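Local coordinates for protein metal-dependent phosphohydrolase, HDOD domain-containing (Geobacter sulfurreducens, PDB 3HC1) that is of unknown function but binds a pair of iron(III) ions and is probably a metal-dependent phosphohydrolase of the HD type, at residues A[269-272]-A[278-281]; A[129-134]-A[140-145]; A[71-76]-A[94-99]; A[219-224]-A[263-268]. All coordinates share one frame; numbering follows the deposited sequence.

Interaction 1: residues A[269-272]-A[278-281]; sequences VIRR and DFDE
R271 leaves its helix with CG anti to the carbonyl carbon (chi1 -71°) and runs extended to NE, carrying the guanidinium out to F279, whose CG sits between its backbone N and carbonyl carbon (chi1 61°). The two flat groups stack with planes 18° apart, and CZ of R271 lies 4.0 Å from the centroid of the F279 ring, an off-centre cation-pi contact in which NH2 stands over the rim near CE1. E281 bends at chi2 and presents its carboxylate to the end of the guanidinium: NH2 of R271 donates almost straight to OE1 of E281 at 2.7 Å, while NH1 of R271 reaches OE2 of E281 at 3.3 Å. This end-on, two-nitrogen salt bridge meets both oxygens on their syn sides but tilted out of the carboxylate plane. NH2 of R271 also donates to the backbone O of F279 (3.0 Å), from above the carbonyl plane and with a more bent N-H. A water accepts from NE of R271 and from the backbone N of F279, so that bonds round its edge, and the ring over one face, fix how the guanidinium is turned. CG2 of I270 touches CE2 of F279 at 3.9 Å. The contact joins helix 266-273 to the loop leading into helix 281-302; I270 also packs on A232 and M233 of helix 229-243, and F279 on T137.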
loop_
_atom_site.group_PDB
_atom_site.type_symbol
_atom_site.label_atom_id
_atom_site.label_comp_id
_atom_site.label_asym_id
_atom_site.label_seq_id
_atom_site.Cartn_x
_atom_site.Cartn_y
_atom_site.Cartn_z
ATOM N N VAL A 269 -2.465 -12.805 14.413
ATOM C CA VAL A 269 -2.740 -13.368 13.088
ATOM C C VAL A 269 -1.431 -13.771 12.405
ATOM O O VAL A 269 -1.320 -14.885 11.800
ATOM C CB VAL A 269 -3.622 -12.395 12.253
ATOM C CG1 VAL A 269 -3.729 -12.836 10.783
ATOM C CG2 VAL A 269 -5.023 -12.352 12.908
ATOM N N ILE A 270 -0.418 -12.928 12.587
ATOM C CA ILE A 270 0.926 -13.186 12.051
ATOM C C ILE A 270 1.483 -14.449 12.719
ATOM O O ILE A 270 1.941 -15.330 11.999
ATOM C CB ILE A 270 1.876 -11.987 12.237
ATOM C CG1 ILE A 270 1.392 -10.821 11.400
ATOM C CG2 ILE A 270 3.329 -12.347 11.840
ATOM C CD1 ILE A 270 2.028 -9.483 11.709
ATOM N N ARG A 271 1.404 -14.566 14.062
ATOM C CA ARG A 271 1.857 -15.786 14.752
ATOM C C ARG A 271 1.127 -17.069 14.339
ATOM O O ARG A 271 1.747 -18.109 14.270
ATOM C CB ARG A 271 1.723 -15.700 16.279
ATOM C CG ARG A 271 2.681 -14.781 16.911
ATOM C CD ARG A 271 2.893 -15.040 18.404
ATOM N NE ARG A 271 3.978 -14.150 18.791
ATOM C CZ ARG A 271 3.843 -12.882 19.167
ATOM N NH1 ARG A 271 2.643 -12.337 19.317
ATOM N NH2 ARG A 271 4.932 -12.168 19.445
ATOM N N ARG A 272 -0.183 -17.015 14.168
ATOM C CA ARG A 272 -0.923 -18.181 13.698
ATOM C C ARG A 272 -0.508 -18.526 12.239
ATOM O O ARG A 272 -0.522 -19.703 11.871
ATOM C CB ARG A 272 -2.437 -17.976 13.826
ATOM C CG ARG A 272 -3.097 -17.456 12.562
ATOM C CD ARG A 272 -4.549 -17.032 12.739
ATOM N NE ARG A 272 -5.107 -16.494 11.471
ATOM C CZ ARG A 272 -6.207 -15.731 11.393
ATOM N NH1 ARG A 272 -6.858 -15.370 12.495
ATOM N NH2 ARG A 272 -6.667 -15.298 10.198
ATOM N N ASP A 278 9.426 -15.958 15.735
ATOM C CA ASP A 278 9.625 -15.454 17.089
ATOM C C ASP A 278 9.971 -13.982 16.984
ATOM O O ASP A 278 10.984 -13.608 16.373
ATOM C CB ASP A 278 10.760 -16.213 17.781
ATOM C CG ASP A 278 10.394 -17.651 18.090
ATOM O OD1 ASP A 278 9.416 -18.182 17.504
ATOM O OD2 ASP A 278 11.089 -18.261 18.929
ATOM N N PHE A 279 9.108 -13.148 17.541
ATOM C CA PHE A 279 9.311 -11.711 17.520
ATOM C C PHE A 279 8.707 -11.098 18.769
ATOM O O PHE A 279 7.862 -11.719 19.441
ATOM C CB PHE A 279 8.705 -11.080 16.256
ATOM C CG PHE A 279 7.216 -11.263 16.125
ATOM C CD1 PHE A 279 6.338 -10.374 16.719
ATOM C CD2 PHE A 279 6.699 -12.301 15.373
ATOM C CE1 PHE A 279 4.968 -10.522 16.584
ATOM C CE2 PHE A 279 5.328 -12.446 15.215
ATOM C CZ PHE A 279 4.465 -11.567 15.814
ATOM N N ASP A 280 9.139 -9.878 19.066
ATOM C CA ASP A 280 8.580 -9.148 20.151
ATOM C C ASP A 280 7.917 -7.900 19.552
ATOM O O ASP A 280 8.596 -6.942 19.194
ATOM C CB ASP A 280 9.684 -8.805 21.141
ATOM C CG ASP A 280 9.182 -8.036 22.337
ATOM O OD1 ASP A 280 7.979 -7.722 22.410
ATOM O OD2 ASP A 280 10.004 -7.756 23.226
ATOM N N GLU A 281 6.586 -7.914 19.474
ATOM C CA GLU A 281 5.845 -6.775 18.924
ATOM C C GLU A 281 6.064 -5.475 19.736
ATOM O O GLU A 281 5.985 -4.384 19.183
ATOM C CB GLU A 281 4.360 -7.108 18.777
ATOM C CG GLU A 281 3.613 -7.410 20.064
ATOM C CD GLU A 281 3.582 -8.899 20.386
ATOM O OE1 GLU A 281 4.616 -9.555 20.198
ATOM O OE2 GLU A 281 2.525 -9.396 20.792
HETATM O O HOH W 1 6.741 -14.699 18.359
#

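Interaction 2: residues A[129-134]-A[140-145]; sequences IAKLIA and LNPVNV
K131 and V143 lie side by side and point the same way, the lysine chain extended beyond CG and crossing P142 obliquely at its CB. CG of K131 is anti to its backbone N (chi1 -164°), which brings it to P142 and carries the chain on towards V143: CG of K131 rests 3.7 Å from CB of P142, and NZ of K131 passes 3.9 Å from CG2 of V143. The methyl of A134 meets the same CB of P142 at 3.7 Å and touches CG2 of V145. The other branch of V145, CG1, is turned onto CB of A130 at 3.7 Å and also approaches the backbone O of A130. With alanines at these positions, the start of helix 142-150 comes close to helix 116-136, the CA atoms of A134 and P142 being only 5.3 Å apart. This is a short connection between successive helices of the all-helical HDOD domain, between the helix that carries the iron ligand H122 and the one leading to H152 and D153. The ammonium of K131 ends in a salt bridge with E96 of helix 82-108. Replacing K131 by an alanine takes away the chain that crosses P142 and runs beside V143, and would probably leave the buried carboxylate of E96 without its cationic mate. V145 packs further on M233 and A130 on A237, both of helix 229-243.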
loop_
_atom_site.group_PDB
_atom_site.type_symbol
_atom_site.label_atom_id
_atom_site.label_comp_id
_atom_site.label_asym_id
_atom_site.label_seq_id
_atom_site.Cartn_x
_atom_site.Cartn_y
_atom_site.Cartn_z
ATOM N N ILE A 129 6.309 0.474 5.899
ATOM C CA ILE A 129 6.150 -0.032 7.260
ATOM C C ILE A 129 5.695 -1.477 7.250
ATOM O O ILE A 129 6.202 -2.291 8.041
ATOM C CB ILE A 129 5.187 0.862 8.114
ATOM C CG1 ILE A 129 5.960 2.149 8.435
ATOM C CG2 ILE A 129 4.725 0.111 9.426
ATOM C CD1 ILE A 129 5.192 3.273 8.906
ATOM N N ALA A 130 4.740 -1.812 6.375
ATOM C CA ALA A 130 4.313 -3.200 6.266
ATOM C C ALA A 130 5.505 -4.105 5.887
ATOM O O ALA A 130 5.618 -5.202 6.424
ATOM C CB ALA A 130 3.214 -3.354 5.305
ATOM N N LYS A 131 6.390 -3.622 5.028
ATOM C CA LYS A 131 7.554 -4.399 4.668
ATOM C C LYS A 131 8.466 -4.557 5.861
ATOM O O LYS A 131 8.937 -5.671 6.085
ATOM C CB LYS A 131 8.319 -3.849 3.496
ATOM C CG LYS A 131 9.296 -4.898 2.920
ATOM C CD LYS A 131 10.158 -4.340 1.827
ATOM C CE LYS A 131 11.168 -5.393 1.328
ATOM N NZ LYS A 131 12.195 -4.805 0.404
ATOM N N LEU A 132 8.702 -3.470 6.627
ATOM C CA LEU A 132 9.560 -3.547 7.828
ATOM C C LEU A 132 9.066 -4.656 8.758
ATOM O O LEU A 132 9.883 -5.469 9.266
ATOM C CB LEU A 132 9.624 -2.220 8.582
ATOM C CG LEU A 132 10.386 -1.060 7.938
ATOM C CD1 LEU A 132 10.005 0.257 8.614
ATOM C CD2 LEU A 132 11.910 -1.301 7.957
ATOM N N ILE A 133 7.736 -4.704 8.965
ATOM C CA ILE A 133 7.143 -5.742 9.770
ATOM C C ILE A 133 7.396 -7.160 9.204
ATOM O O ILE A 133 7.708 -8.113 9.980
ATOM C CB ILE A 133 5.662 -5.463 10.065
ATOM C CG1 ILE A 133 5.547 -4.163 10.890
ATOM C CG2 ILE A 133 5.032 -6.667 10.820
ATOM C CD1 ILE A 133 4.234 -3.464 10.801
ATOM N N ALA A 134 7.265 -7.308 7.879
ATOM C CA ALA A 134 7.527 -8.552 7.202
ATOM C C ALA A 134 8.936 -9.031 7.560
ATOM O O ALA A 134 9.149 -10.167 7.945
ATOM C CB ALA A 134 7.471 -8.346 5.753
ATOM N N LEU A 140 8.927 -14.628 4.557
ATOM C CA LEU A 140 9.893 -14.981 3.491
ATOM C C LEU A 140 9.951 -14.124 2.190
ATOM O O LEU A 140 11.009 -14.008 1.534
ATOM C CB LEU A 140 9.735 -16.487 3.132
ATOM C CG LEU A 140 10.391 -17.433 4.157
ATOM C CD1 LEU A 140 10.410 -18.929 3.683
ATOM C CD2 LEU A 140 11.819 -16.986 4.495
ATOM N N ASN A 141 8.848 -13.542 1.786
ATOM C CA ASN A 141 8.864 -12.734 0.574
ATOM C C ASN A 141 8.305 -11.364 0.905
ATOM O O ASN A 141 7.135 -11.101 0.622
ATOM C CB ASN A 141 8.042 -13.430 -0.513
ATOM C CG ASN A 141 8.743 -14.646 -1.092
ATOM O OD1 ASN A 141 8.333 -15.779 -0.858
ATOM N ND2 ASN A 141 9.815 -14.415 -1.849
ATOM N N PRO A 142 9.123 -10.497 1.539
ATOM C CA PRO A 142 8.599 -9.202 2.010
ATOM C C PRO A 142 8.188 -8.227 0.901
ATOM O O PRO A 142 7.373 -7.326 1.159
ATOM C CB PRO A 142 9.742 -8.612 2.833
ATOM C CG PRO A 142 10.985 -9.461 2.497
ATOM C CD PRO A 142 10.516 -10.757 1.983
ATOM N N VAL A 143 8.731 -8.362 -0.311
ATOM C CA VAL A 143 8.274 -7.506 -1.400
ATOM C C VAL A 143 6.757 -7.681 -1.670
ATOM O O VAL A 143 6.092 -6.728 -2.034
ATOM C CB VAL A 143 9.183 -7.598 -2.678
ATOM C CG1 VAL A 143 8.651 -6.672 -3.790
ATOM C CG2 VAL A 143 10.628 -7.164 -2.329
ATOM N N ASN A 144 6.216 -8.889 -1.469
ATOM C CA ASN A 144 4.774 -9.164 -1.637
ATOM C C ASN A 144 3.930 -8.348 -0.641
ATOM O O ASN A 144 2.851 -7.861 -0.986
ATOM C CB ASN A 144 4.435 -10.629 -1.393
ATOM C CG ASN A 144 5.057 -11.557 -2.396
ATOM O OD1 ASN A 144 6.161 -11.340 -2.860
ATOM N ND2 ASN A 144 4.363 -12.610 -2.698
ATOM N N VAL A 145 4.487 -8.142 0.539
ATOM C CA VAL A 145 3.820 -7.325 1.554
ATOM C C VAL A 145 3.923 -5.862 1.161
ATOM O O VAL A 145 2.998 -5.083 1.370
ATOM C CB VAL A 145 4.432 -7.526 2.957
ATOM C CG1 VAL A 145 3.649 -6.787 4.015
ATOM C CG2 VAL A 145 4.493 -9.001 3.321
#

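Interaction 3: residues A[71-76]-A[94-99]; sequences PLYSAA and LREAIF. With GOL (glycerol), chain H.
A single side-chain hydrogen bond, from the phenol of Y73 to the carboxylate of E96, bridges the short helix 71-74 and the long helix 82-108. Its length is striking: OH of Y73 donates to OE2 of E96 at 2.5 Å, a very short bond. OE2 of E96 arrives at the edge of the ring, near its plane, 3.4 Å from CE2 of Y73, while the carboxylate itself is turned steeply, with its plane 78° from that of the ring. The reach is shared by both partners. The tyrosine has CG anti to its carbonyl carbon (chi1 -77°), and E96 is extended beyond CG, so that the groups meet although the CA atoms of Y73 and E96 are 10.2 Å apart. Both helices belong to the all-helical HDOD domain, and the intervening chain turns back so that helix 71-74 is tied to the middle of helix 82-108, away from the iron site. A glycerol, probably from the crystallisation liquor, lies over one face of the tyrosine with its C3 3.6 Å from CE2 of Y73. O2 of the glycerol donates to the backbone O of L72 at 2.9 Å, and its O3 makes a weak bond to OE2 of E96. A phenylalanine in place of Y73 would keep the ring but is likely to leave OE2 of E96 without its phenol donor and the carboxylate less firmly fixed in rotation. The other carboxylate oxygen, OE1, is held by K131. Y73 also packs on L67 of helix 58-69.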
loop_
_atom_site.group_PDB
_atom_site.type_symbol
_atom_site.label_atom_id
_atom_site.label_comp_id
_atom_site.label_asym_id
_atom_site.label_seq_id
_atom_site.Cartn_x
_atom_site.Cartn_y
_atom_site.Cartn_z
ATOM N N PRO A 71 18.830 6.929 0.432
ATOM C CA PRO A 71 19.490 6.229 1.561
ATOM C C PRO A 71 18.860 4.872 1.876
ATOM O O PRO A 71 19.574 3.887 2.069
ATOM C CB PRO A 71 19.308 7.191 2.739
ATOM C CG PRO A 71 18.984 8.541 2.135
ATOM C CD PRO A 71 18.607 8.365 0.696
ATOM N N LEU A 72 17.523 4.835 1.903
ATOM C CA LEU A 72 16.762 3.632 2.270
ATOM C C LEU A 72 17.116 2.418 1.406
ATOM O O LEU A 72 17.108 1.269 1.887
ATOM C CB LEU A 72 15.246 3.929 2.198
ATOM C CG LEU A 72 14.237 2.798 2.500
ATOM C CD1 LEU A 72 14.306 2.338 3.955
ATOM C CD2 LEU A 72 12.794 3.251 2.150
ATOM N N TYR A 73 17.394 2.663 0.130
ATOM C CA TYR A 73 17.734 1.586 -0.795
ATOM C C TYR A 73 19.244 1.351 -0.875
ATOM O O TYR A 73 19.689 0.200 -0.834
ATOM C CB TYR A 73 17.132 1.839 -2.195
ATOM C CG TYR A 73 15.659 1.520 -2.198
ATOM C CD1 TYR A 73 14.718 2.471 -1.791
ATOM C CD2 TYR A 73 15.210 0.245 -2.518
ATOM C CE1 TYR A 73 13.350 2.172 -1.742
ATOM C CE2 TYR A 73 13.846 -0.069 -2.486
ATOM C CZ TYR A 73 12.922 0.895 -2.107
ATOM O OH TYR A 73 11.588 0.557 -2.053
ATOM N N SER A 74 20.004 2.444 -0.959
ATOM C CA SER A 74 21.433 2.402 -1.326
ATOM C C SER A 74 22.373 2.440 -0.169
ATOM O O SER A 74 23.490 1.930 -0.272
ATOM C CB SER A 74 21.810 3.641 -2.115
ATOM O OG SER A 74 21.467 3.512 -3.448
ATOM N N ALA A 75 21.966 3.133 0.892
ATOM C CA ALA A 75 22.875 3.521 1.932
ATOM C C ALA A 75 23.793 4.550 1.291
ATOM O O ALA A 75 23.345 5.322 0.425
ATOM C CB ALA A 75 23.665 2.289 2.469
ATOM N N ALA A 76 25.076 4.527 1.665
ATOM C CA ALA A 76 26.047 5.526 1.213
ATOM C C ALA A 76 26.658 5.264 -0.168
ATOM O O ALA A 76 27.451 6.063 -0.639
ATOM C CB ALA A 76 27.172 5.675 2.273
ATOM N N LEU A 94 15.073 -4.401 -6.908
ATOM C CA LEU A 94 14.828 -3.826 -8.229
ATOM C C LEU A 94 13.329 -3.928 -8.659
ATOM O O LEU A 94 12.784 -2.946 -9.149
ATOM C CB LEU A 94 15.734 -4.408 -9.301
ATOM C CG LEU A 94 15.670 -3.780 -10.709
ATOM C CD1 LEU A 94 16.096 -2.340 -10.679
ATOM C CD2 LEU A 94 16.533 -4.591 -11.684
ATOM N N ARG A 95 12.721 -5.104 -8.518
ATOM C CA ARG A 95 11.269 -5.301 -8.747
ATOM C C ARG A 95 10.479 -4.284 -7.917
ATOM O O ARG A 95 9.540 -3.665 -8.398
ATOM C CB ARG A 95 10.812 -6.712 -8.358
ATOM C CG ARG A 95 11.158 -7.900 -9.332
ATOM C CD ARG A 95 11.097 -9.239 -8.533
ATOM N NE ARG A 95 10.951 -10.410 -9.378
ATOM C CZ ARG A 95 11.169 -11.676 -9.003
ATOM N NH1 ARG A 95 11.550 -11.991 -7.763
ATOM N NH2 ARG A 95 11.022 -12.653 -9.893
ATOM N N GLU A 96 10.870 -4.128 -6.659
ATOM C CA GLU A 96 10.223 -3.195 -5.754
ATOM C C GLU A 96 10.337 -1.773 -6.217
ATOM O O GLU A 96 9.376 -1.041 -6.186
ATOM C CB GLU A 96 10.856 -3.273 -4.366
ATOM C CG GLU A 96 10.096 -2.523 -3.324
ATOM C CD GLU A 96 10.642 -2.741 -1.932
ATOM O OE1 GLU A 96 10.578 -3.893 -1.434
ATOM O OE2 GLU A 96 11.111 -1.750 -1.325
ATOM N N ALA A 97 11.535 -1.367 -6.613
ATOM C CA ALA A 97 11.774 0.013 -7.061
ATOM C C ALA A 97 11.012 0.301 -8.372
ATOM O O ALA A 97 10.421 1.383 -8.546
ATOM C CB ALA A 97 13.271 0.273 -7.230
ATOM N N ILE A 98 11.058 -0.647 -9.303
ATOM C CA ILE A 98 10.338 -0.506 -10.595
ATOM C C ILE A 98 8.806 -0.404 -10.365
ATOM O O ILE A 98 8.120 0.486 -10.911
ATOM C CB ILE A 98 10.681 -1.666 -11.585
ATOM C CG1 ILE A 98 12.158 -1.575 -12.028
ATOM C CG2 ILE A 98 9.802 -1.576 -12.814
ATOM C CD1 ILE A 98 12.616 -2.692 -12.944
ATOM N N PHE A 99 8.301 -1.318 -9.548
ATOM C CA PHE A 99 6.903 -1.310 -9.199
ATOM C C PHE A 99 6.471 0.071 -8.677
ATOM O O PHE A 99 5.477 0.625 -9.124
ATOM C CB PHE A 99 6.616 -2.384 -8.151
ATOM C CG PHE A 99 5.185 -2.457 -7.761
ATOM C CD1 PHE A 99 4.303 -3.229 -8.496
ATOM C CD2 PHE A 99 4.719 -1.756 -6.667
ATOM C CE1 PHE A 99 2.970 -3.293 -8.140
ATOM C CE2 PHE A 99 3.371 -1.821 -6.312
ATOM C CZ PHE A 99 2.520 -2.592 -7.054
HETATM C C1 GOL H . 14.392 -2.886 2.132
HETATM O O1 GOL H . 13.095 -3.373 2.108
HETATM C C2 GOL H . 14.318 -1.396 1.852
HETATM O O2 GOL H . 15.577 -1.065 1.286
HETATM C C3 GOL H . 13.181 -1.061 0.880
HETATM O O3 GOL H . 11.889 -0.918 1.463
#

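Interaction 4: residues A[219-224]-A[263-268]; sequences DIEAVP and NHPSWG
I220 meets P265 and S266 without any polar link between the two segments, although each segment is braced internally by a side chain that accepts from a backbone N-H two residues on. CG2 of I220 lies 4.0 Å from CG of P265, the two side chains sliding past each other in opposite directions. CG2 of I220 is also 4.0 Å from OG of S266, and CG1 of I220 stands nearly as close to that hydroxyl. With CG1 anti to the backbone N (chi1 -172°), CG2 falls between N and the carbonyl carbon and faces the proline. E221 extends beyond CG and crosses P265 at about a right angle, OE2 of E221 lying 4.0 Å from CB of P265. The 3-10 turn that presents I220 is opened by an Asx turn, in which N of E221 donates to OD1 of D219 (3.2 Å) from well above the carboxylate plane. In the other segment, N of S266 donates to ND1 of H264 at 3.0 Å, close to the imidazole plane, a capping bond in the turn that leads into the helix which, with a weak bond from NE2 to E239, would fix how the ring is turned. The hydroxyl of S266 is hydrogen-bonded to the backbone O of A232. The contact joins the loop following the iron ligands H217 and H218 to the beginning of helix 266-273, and both sides rest on helix 229-243: I220 on V231 and A232, S266 on F236, which the H264 ring meets edge-to-face.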
loop_
_atom_site.group_PDB
_atom_site.type_symbol
_atom_site.label_atom_id
_atom_site.label_comp_id
_atom_site.label_asym_id
_atom_site.label_seq_id
_atom_site.Cartn_x
_atom_site.Cartn_y
_atom_site.Cartn_z
ATOM N N ASP A 219 -10.315 -4.367 8.775
ATOM C CA ASP A 219 -10.640 -5.299 9.852
ATOM C C ASP A 219 -10.049 -6.671 9.608
ATOM O O ASP A 219 -10.666 -7.515 8.970
ATOM C CB ASP A 219 -12.124 -5.422 10.062
ATOM C CG ASP A 219 -12.478 -6.230 11.330
ATOM O OD1 ASP A 219 -11.592 -6.565 12.188
ATOM O OD2 ASP A 219 -13.663 -6.523 11.433
ATOM N N ILE A 220 -8.837 -6.854 10.106
ATOM C CA ILE A 220 -8.094 -8.119 9.938
ATOM C C ILE A 220 -8.915 -9.318 10.429
ATOM O O ILE A 220 -8.782 -10.408 9.899
ATOM C CB ILE A 220 -6.710 -8.029 10.600
ATOM C CG1 ILE A 220 -5.841 -9.259 10.268
ATOM C CG2 ILE A 220 -6.824 -7.825 12.115
ATOM C CD1 ILE A 220 -5.709 -9.551 8.754
ATOM N N GLU A 221 -9.800 -9.099 11.406
ATOM C CA GLU A 221 -10.558 -10.174 12.010
ATOM C C GLU A 221 -11.599 -10.752 11.076
ATOM O O GLU A 221 -12.063 -11.879 11.311
ATOM C CB GLU A 221 -11.135 -9.767 13.386
ATOM C CG GLU A 221 -9.993 -9.284 14.347
ATOM C CD GLU A 221 -10.408 -9.109 15.790
ATOM O OE1 GLU A 221 -11.133 -8.148 16.090
ATOM O OE2 GLU A 221 -9.979 -9.926 16.623
ATOM N N ALA A 222 -11.923 -10.037 10.000
ATOM C CA ALA A 222 -12.807 -10.547 8.910
ATOM C C ALA A 222 -12.173 -11.529 7.891
ATOM O O ALA A 222 -12.898 -12.131 7.140
ATOM C CB ALA A 222 -13.425 -9.360 8.113
ATOM N N VAL A 223 -10.861 -11.643 7.814
ATOM C CA VAL A 223 -10.223 -12.465 6.784
ATOM C C VAL A 223 -10.723 -13.931 7.033
ATOM O O VAL A 223 -10.615 -14.426 8.135
ATOM C CB VAL A 223 -8.670 -12.314 6.774
ATOM C CG1 VAL A 223 -8.018 -13.160 5.683
ATOM C CG2 VAL A 223 -8.250 -10.848 6.512
ATOM N N PRO A 224 -11.306 -14.603 6.021
ATOM C CA PRO A 224 -11.916 -15.950 6.269
ATOM C C PRO A 224 -10.967 -17.121 6.192
ATOM O O PRO A 224 -11.401 -18.271 6.077
ATOM C CB PRO A 224 -13.000 -16.046 5.183
ATOM C CG PRO A 224 -12.450 -15.228 4.053
ATOM C CD PRO A 224 -11.481 -14.189 4.619
ATOM N N ASN A 263 -1.077 -4.240 21.399
ATOM C CA ASN A 263 -2.125 -5.255 21.552
ATOM C C ASN A 263 -2.934 -5.531 20.261
ATOM O O ASN A 263 -3.903 -6.293 20.269
ATOM C CB ASN A 263 -3.138 -4.809 22.634
ATOM C CG ASN A 263 -2.503 -4.600 23.988
ATOM O OD1 ASN A 263 -1.427 -5.074 24.242
ATOM N ND2 ASN A 263 -3.159 -3.843 24.838
ATOM N N HIS A 264 -2.537 -4.914 19.164
ATOM C CA HIS A 264 -3.265 -5.021 17.892
ATOM C C HIS A 264 -3.495 -6.494 17.473
ATOM O O HIS A 264 -2.603 -7.321 17.642
ATOM C CB HIS A 264 -2.492 -4.287 16.810
ATOM C CG HIS A 264 -3.280 -4.024 15.545
ATOM N ND1 HIS A 264 -3.498 -4.991 14.587
ATOM C CD2 HIS A 264 -3.791 -2.880 15.040
ATOM C CE1 HIS A 264 -4.178 -4.467 13.578
ATOM N NE2 HIS A 264 -4.373 -3.185 13.830
ATOM N N PRO A 265 -4.689 -6.805 16.941
ATOM C CA PRO A 265 -5.003 -8.193 16.581
ATOM C C PRO A 265 -4.132 -8.810 15.485
ATOM O O PRO A 265 -4.082 -10.046 15.364
ATOM C CB PRO A 265 -6.477 -8.116 16.134
ATOM C CG PRO A 265 -6.783 -6.699 15.945
ATOM C CD PRO A 265 -5.885 -5.943 16.851
ATOM N N SER A 266 -3.452 -7.979 14.702
ATOM C CA SER A 266 -2.605 -8.487 13.639
ATOM C C SER A 266 -1.463 -9.344 14.184
ATOM O O SER A 266 -1.035 -10.250 13.508
ATOM C CB SER A 266 -2.014 -7.377 12.788
ATOM O OG SER A 266 -2.969 -6.818 11.936
ATOM N N TRP A 267 -0.976 -9.040 15.386
ATOM C CA TRP A 267 0.181 -9.741 15.928
ATOM C C TRP A 267 -0.144 -11.215 16.111
ATOM O O TRP A 267 0.626 -12.037 15.693
ATOM C CB TRP A 267 0.703 -9.122 17.232
ATOM C CG TRP A 267 1.160 -7.768 17.069
ATOM C CD1 TRP A 267 0.664 -6.660 17.687
ATOM C CD2 TRP A 267 2.176 -7.311 16.172
ATOM N NE1 TRP A 267 1.331 -5.541 17.248
ATOM C CE2 TRP A 267 2.270 -5.918 16.323
ATOM C CE3 TRP A 267 3.077 -7.961 15.311
ATOM C CZ2 TRP A 267 3.209 -5.141 15.612
ATOM C CZ3 TRP A 267 3.974 -7.208 14.589
ATOM C CH2 TRP A 267 4.039 -5.804 14.734
ATOM N N GLY A 268 -1.303 -11.538 16.704
ATOM C CA GLY A 268 -1.785 -12.906 16.761
ATOM C C GLY A 268 -2.009 -13.570 15.397
ATOM O O GLY A 268 -1.733 -14.766 15.219
#

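Overall arrangement
From the N terminus, interaction 3 comes first, closing the excursion between helix 71-74 and helix 82-108. Interaction 2 then closes the short turn from helix 116-136 into helix 142-150, and a salt bridge from K131 to E96 joins it to interaction 3. Interaction 4 spans the longest stretch, from the loop at 219-224 past helix 229-243 to 263-268. Interaction 1 follows on the same helix 266-273 and closes the turn into helix 281-302. The four are in series; none nests or crosses. W267 packs against F279 and E281, and I133 touches both W267 and I270, so interactions 1, 2 and 4 adjoin, whereas interaction 3 touches only interaction 2.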